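PDB 7D3U: monovalent Na+/H+ antiporter subunit D from Dietzia sp. DQ12-45-1b, which is a membrane subunit of the multi-subunit Mrp complex that exchanges sodium ions for protons across the cell membrane, and probably carries part of its proton path. Local coordinates for residues A[136-148]-A[160-174]. Sequence-based numbering, arbitrary orientation.
Sequences VEVMLLPSYGLMM and VAASRLYISVNLLAS
Tyr144 lies flat between two helices: Ile167 CG1 covers one face as a CH-pi contact, 3.4 Å from the ring centroid and 9° off the normal, while the carbonyl Leu140 O of its own helix sits over the other. At the rim it meets Tyr166 edge to edge, Tyr144 CE1 lying 3.5 Å from Tyr166 CD2, with the two side chains crossing at about a right angle. One face of Tyr166 carries Asn170 OD1, offset toward the rim; its ring also meets that of Trp229. Met147 SD approaches the Tyr166 ring obliquely, 4.3 Å from the centroid, a Met-aromatic contact, and its methyl CE ends 3.7 Å from Ser163 CA. Putting an alanine in place of Tyr144 would probably open a gap beside Ile167 CG1 and leave Tyr166 without its edge neighbour. The segments are antiparallel (171°), their axes 10.8 Å apart, and belong to the fifth and sixth predicted transmembrane helices of the antiporter-like fold shared with complex I. Toward Ser174, Leu140 CD1 leans over Asn170 CB. Beyond it, the bend of Glu137 at chi2 (-54°) brings its carboxylate across to Ser174, whose OG donates to the syn lone pair of OE2 at 2.6 Å. Ser174 OG also bonds Lys220 on the seventh transmembrane helix, so it bridges a glutamate and a lysine, consistent with the Glu-Lys pair of the proton path in related antiporter subunits. At the far end Met148 CE rests 3.5 Å from Val160 CG2, with Tyr85 of subunit C packing against Met148 and Ile167.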
loop_
_atom_site.group_PDB
_atom_site.type_symbol
_atom_site.label_atom_id
_atom_site.label_comp_id
_atom_site.label_asym_id
_atom_site.label_seq_id
_atom_site.Cartn_x
_atom_site.Cartn_y
_atom_site.Cartn_z
ATOM N N VAL A 136 -12.659 5.293 -3.092
ATOM C CA VAL A 136 -11.481 4.786 -2.399
ATOM C C VAL A 136 -11.900 3.897 -1.236
ATOM O O VAL A 136 -11.292 2.852 -0.983
ATOM C CB VAL A 136 -10.590 5.953 -1.937
ATOM C CG1 VAL A 136 -9.433 5.445 -1.113
ATOM C CG2 VAL A 136 -10.077 6.720 -3.135
ATOM N N GLU A 137 -12.963 4.281 -0.527
ATOM C CA GLU A 137 -13.465 3.410 0.537
ATOM C C GLU A 137 -14.108 2.149 -0.033
ATOM O O GLU A 137 -14.000 1.070 0.563
ATOM C CB GLU A 137 -14.443 4.164 1.434
ATOM C CG GLU A 137 -14.003 5.575 1.741
ATOM C CD GLU A 137 -12.606 5.640 2.326
ATOM O OE1 GLU A 137 -12.183 4.678 3.004
ATOM O OE2 GLU A 137 -11.911 6.642 2.068
ATOM N N VAL A 138 -14.788 2.263 -1.175
ATOM C CA VAL A 138 -15.343 1.091 -1.847
ATOM C C VAL A 138 -14.240 0.147 -2.299
ATOM O O VAL A 138 -14.466 -1.058 -2.433
ATOM C CB VAL A 138 -16.227 1.523 -3.038
ATOM C CG1 VAL A 138 -16.770 0.317 -3.786
ATOM C CG2 VAL A 138 -17.365 2.377 -2.555
ATOM N N MET A 139 -13.047 0.673 -2.555
ATOM C CA MET A 139 -11.895 -0.151 -2.889
ATOM C C MET A 139 -11.201 -0.710 -1.655
ATOM O O MET A 139 -10.632 -1.805 -1.713
ATOM C CB MET A 139 -10.897 0.667 -3.713
ATOM C CG MET A 139 -9.642 -0.077 -4.117
ATOM S SD MET A 139 -8.359 1.048 -4.688
ATOM C CE MET A 139 -8.050 1.989 -3.199
ATOM N N LEU A 140 -11.249 0.014 -0.536
ATOM C CA LEU A 140 -10.509 -0.393 0.652
ATOM C C LEU A 140 -11.273 -1.411 1.486
ATOM O O LEU A 140 -10.666 -2.314 2.069
ATOM C CB LEU A 140 -10.173 0.829 1.505
ATOM C CG LEU A 140 -8.977 1.670 1.063
ATOM C CD1 LEU A 140 -8.784 2.840 2.008
ATOM C CD2 LEU A 140 -7.728 0.817 1.002
ATOM N N LEU A 141 -12.595 -1.277 1.577
ATOM C CA LEU A 141 -13.357 -2.193 2.423
ATOM C C LEU A 141 -13.274 -3.645 1.965
ATOM O O LEU A 141 -13.045 -4.516 2.823
ATOM C CB LEU A 141 -14.814 -1.725 2.519
ATOM C CG LEU A 141 -15.080 -0.675 3.595
ATOM C CD1 LEU A 141 -14.368 0.623 3.262
ATOM C CD2 LEU A 141 -16.568 -0.450 3.736
ATOM N N PRO A 142 -13.447 -3.986 0.682
ATOM C CA PRO A 142 -13.206 -5.376 0.271
ATOM C C PRO A 142 -11.755 -5.776 0.372
ATOM O O PRO A 142 -11.464 -6.975 0.433
ATOM C CB PRO A 142 -13.690 -5.405 -1.184
ATOM C CG PRO A 142 -14.581 -4.236 -1.314
ATOM C CD PRO A 142 -14.001 -3.196 -0.424
ATOM N N SER A 143 -10.834 -4.816 0.383
ATOM C CA SER A 143 -9.436 -5.154 0.598
ATOM C C SER A 143 -9.215 -5.694 2.002
ATOM O O SER A 143 -8.407 -6.606 2.202
ATOM C CB SER A 143 -8.556 -3.936 0.350
ATOM O OG SER A 143 -8.997 -3.211 -0.782
ATOM N N TYR A 144 -9.929 -5.146 2.986
ATOM C CA TYR A 144 -9.785 -5.629 4.353
ATOM C C TYR A 144 -10.323 -7.044 4.500
ATOM O O TYR A 144 -9.783 -7.834 5.282
ATOM C CB TYR A 144 -10.494 -4.688 5.325
ATOM C CG TYR A 144 -10.082 -3.239 5.197
ATOM C CD1 TYR A 144 -8.831 -2.889 4.708
ATOM C CD2 TYR A 144 -10.946 -2.220 5.570
ATOM C CE1 TYR A 144 -8.455 -1.569 4.591
ATOM C CE2 TYR A 144 -10.577 -0.896 5.457
ATOM C CZ TYR A 144 -9.331 -0.577 4.968
ATOM O OH TYR A 144 -8.959 0.742 4.853
ATOM N N GLY A 145 -11.381 -7.382 3.762
ATOM C CA GLY A 145 -11.871 -8.747 3.778
ATOM C C GLY A 145 -10.932 -9.716 3.093
ATOM O O GLY A 145 -10.811 -10.869 3.514
ATOM N N LEU A 146 -10.250 -9.267 2.037
ATOM C CA LEU A 146 -9.301 -10.124 1.339
ATOM C C LEU A 146 -8.041 -10.375 2.153
ATOM O O LEU A 146 -7.336 -11.354 1.889
ATOM C CB LEU A 146 -8.928 -9.509 -0.009
ATOM C CG LEU A 146 -10.001 -9.543 -1.094
ATOM C CD1 LEU A 146 -9.487 -8.900 -2.367
ATOM C CD2 LEU A 146 -10.436 -10.967 -1.353
ATOM N N MET A 147 -7.740 -9.522 3.130
ATOM C CA MET A 147 -6.574 -9.745 3.974
ATOM C C MET A 147 -6.763 -10.908 4.936
ATOM O O MET A 147 -5.775 -11.383 5.506
ATOM C CB MET A 147 -6.239 -8.476 4.756
ATOM C CG MET A 147 -5.843 -7.306 3.879
ATOM S SD MET A 147 -5.353 -5.859 4.828
ATOM C CE MET A 147 -3.877 -6.478 5.624
ATOM N N MET A 148 -7.996 -11.370 5.132
ATOM C CA MET A 148 -8.259 -12.542 5.952
ATOM C C MET A 148 -8.356 -13.826 5.142
ATOM O O MET A 148 -8.208 -14.911 5.711
ATOM C CB MET A 148 -9.554 -12.355 6.750
ATOM C CG MET A 148 -9.535 -11.171 7.700
ATOM S SD MET A 148 -8.941 -11.595 9.346
ATOM C CE MET A 148 -7.223 -11.119 9.212
ATOM N N VAL A 160 -3.410 -10.508 11.561
ATOM C CA VAL A 160 -4.494 -9.660 12.039
ATOM C C VAL A 160 -3.899 -8.368 12.580
ATOM O O VAL A 160 -4.534 -7.313 12.525
ATOM C CB VAL A 160 -5.356 -10.380 13.092
ATOM C CG1 VAL A 160 -6.397 -9.452 13.666
ATOM C CG2 VAL A 160 -6.014 -11.597 12.486
ATOM N N ALA A 161 -2.660 -8.428 13.075
ATOM C CA ALA A 161 -1.976 -7.200 13.464
ATOM C C ALA A 161 -1.623 -6.367 12.240
ATOM O O ALA A 161 -1.738 -5.134 12.263
ATOM C CB ALA A 161 -0.724 -7.527 14.273
ATOM N N ALA A 162 -1.200 -7.025 11.160
ATOM C CA ALA A 162 -0.978 -6.317 9.906
ATOM C C ALA A 162 -2.263 -5.677 9.404
ATOM O O ALA A 162 -2.248 -4.552 8.897
ATOM C CB ALA A 162 -0.411 -7.268 8.856
ATOM N N SER A 163 -3.392 -6.376 9.548
ATOM C CA SER A 163 -4.667 -5.809 9.126
ATOM C C SER A 163 -5.061 -4.626 10.000
ATOM O O SER A 163 -5.582 -3.624 9.499
ATOM C CB SER A 163 -5.751 -6.882 9.151
ATOM O OG SER A 163 -7.020 -6.329 8.856
ATOM N N ARG A 164 -4.828 -4.729 11.310
ATOM C CA ARG A 164 -5.063 -3.598 12.199
ATOM C C ARG A 164 -4.266 -2.384 11.750
ATOM O O ARG A 164 -4.811 -1.284 11.622
ATOM C CB ARG A 164 -4.692 -3.962 13.637
ATOM C CG ARG A 164 -5.687 -4.843 14.359
ATOM C CD ARG A 164 -5.210 -5.103 15.775
ATOM N NE ARG A 164 -5.957 -6.169 16.429
ATOM C CZ ARG A 164 -5.674 -6.638 17.638
ATOM N NH1 ARG A 164 -4.658 -6.134 18.324
ATOM N NH2 ARG A 164 -6.403 -7.610 18.163
ATOM N N LEU A 165 -2.969 -2.573 11.500
ATOM C CA LEU A 165 -2.124 -1.459 11.078
ATOM C C LEU A 165 -2.594 -0.880 9.750
ATOM O O LEU A 165 -2.667 0.345 9.585
ATOM C CB LEU A 165 -0.673 -1.921 10.977
ATOM C CG LEU A 165 0.287 -0.961 10.285
ATOM C CD1 LEU A 165 0.371 0.333 11.063
ATOM C CD2 LEU A 165 1.653 -1.598 10.147
ATOM N N TYR A 166 -2.916 -1.751 8.793
ATOM C CA TYR A 166 -3.378 -1.317 7.481
ATOM C C TYR A 166 -4.624 -0.452 7.599
ATOM O O TYR A 166 -4.662 0.682 7.108
ATOM C CB TYR A 166 -3.653 -2.546 6.614
ATOM C CG TYR A 166 -3.731 -2.271 5.136
ATOM C CD1 TYR A 166 -2.585 -2.219 4.363
ATOM C CD2 TYR A 166 -4.953 -2.073 4.511
ATOM C CE1 TYR A 166 -2.650 -1.974 3.010
ATOM C CE2 TYR A 166 -5.028 -1.825 3.159
ATOM C CZ TYR A 166 -3.872 -1.776 2.414
ATOM O OH TYR A 166 -3.930 -1.530 1.065
ATOM N N ILE A 167 -5.659 -0.977 8.256
ATOM C CA ILE A 167 -6.920 -0.250 8.362
ATOM C C ILE A 167 -6.744 1.020 9.181
ATOM O O ILE A 167 -7.369 2.048 8.898
ATOM C CB ILE A 167 -8.006 -1.163 8.954
ATOM C CG1 ILE A 167 -8.140 -2.416 8.098
ATOM C CG2 ILE A 167 -9.333 -0.439 9.024
ATOM C CD1 ILE A 167 -8.828 -3.538 8.791
ATOM N N SER A 168 -5.884 0.980 10.199
ATOM C CA SER A 168 -5.685 2.154 11.038
ATOM C C SER A 168 -5.051 3.291 10.250
ATOM O O SER A 168 -5.577 4.408 10.225
ATOM C CB SER A 168 -4.830 1.788 12.247
ATOM O OG SER A 168 -5.614 1.167 13.250
ATOM N N VAL A 169 -3.920 3.026 9.591
ATOM C CA VAL A 169 -3.263 4.084 8.825
ATOM C C VAL A 169 -3.951 4.380 7.506
ATOM O O VAL A 169 -3.572 5.340 6.827
ATOM C CB VAL A 169 -1.797 3.742 8.515
ATOM C CG1 VAL A 169 -1.047 3.421 9.790
ATOM C CG2 VAL A 169 -1.749 2.588 7.551
ATOM N N ASN A 170 -4.943 3.583 7.112
ATOM C CA ASN A 170 -5.732 3.887 5.925
ATOM C C ASN A 170 -7.035 4.599 6.255
ATOM O O ASN A 170 -7.472 5.460 5.487
ATOM C CB ASN A 170 -6.032 2.608 5.142
ATOM C CG ASN A 170 -5.041 2.371 4.025
ATOM O OD1 ASN A 170 -4.591 1.248 3.805
ATOM N ND2 ASN A 170 -4.692 3.433 3.313
ATOM N N LEU A 171 -7.670 4.258 7.378
ATOM C CA LEU A 171 -8.794 5.055 7.849
ATOM C C LEU A 171 -8.346 6.455 8.241
ATOM O O LEU A 171 -9.105 7.416 8.084
ATOM C CB LEU A 171 -9.476 4.359 9.029
ATOM C CG LEU A 171 -10.538 5.139 9.803
ATOM C CD1 LEU A 171 -11.654 5.589 8.879
ATOM C CD2 LEU A 171 -11.089 4.306 10.944
ATOM N N LEU A 172 -7.116 6.591 8.737
ATOM C CA LEU A 172 -6.587 7.915 9.037
ATOM C C LEU A 172 -6.306 8.693 7.759
ATOM O O LEU A 172 -6.621 9.884 7.671
ATOM C CB LEU A 172 -5.325 7.789 9.890
ATOM C CG LEU A 172 -4.469 9.032 10.135
ATOM C CD1 LEU A 172 -5.312 10.194 10.619
ATOM C CD2 LEU A 172 -3.375 8.720 11.136
ATOM N N ALA A 173 -5.726 8.035 6.752
ATOM C CA ALA A 173 -5.492 8.706 5.478
ATOM C C ALA A 173 -6.805 9.054 4.794
ATOM O O ALA A 173 -6.939 10.128 4.199
ATOM C CB ALA A 173 -4.632 7.828 4.571
ATOM N N SER A 174 -7.790 8.158 4.874
ATOM C CA SER A 174 -9.095 8.441 4.291
ATOM C C SER A 174 -9.752 9.634 4.969
ATOM O O SER A 174 -10.342 10.492 4.304
ATOM C CB SER A 174 -9.989 7.208 4.391
ATOM O OG SER A 174 -9.662 6.263 3.390
#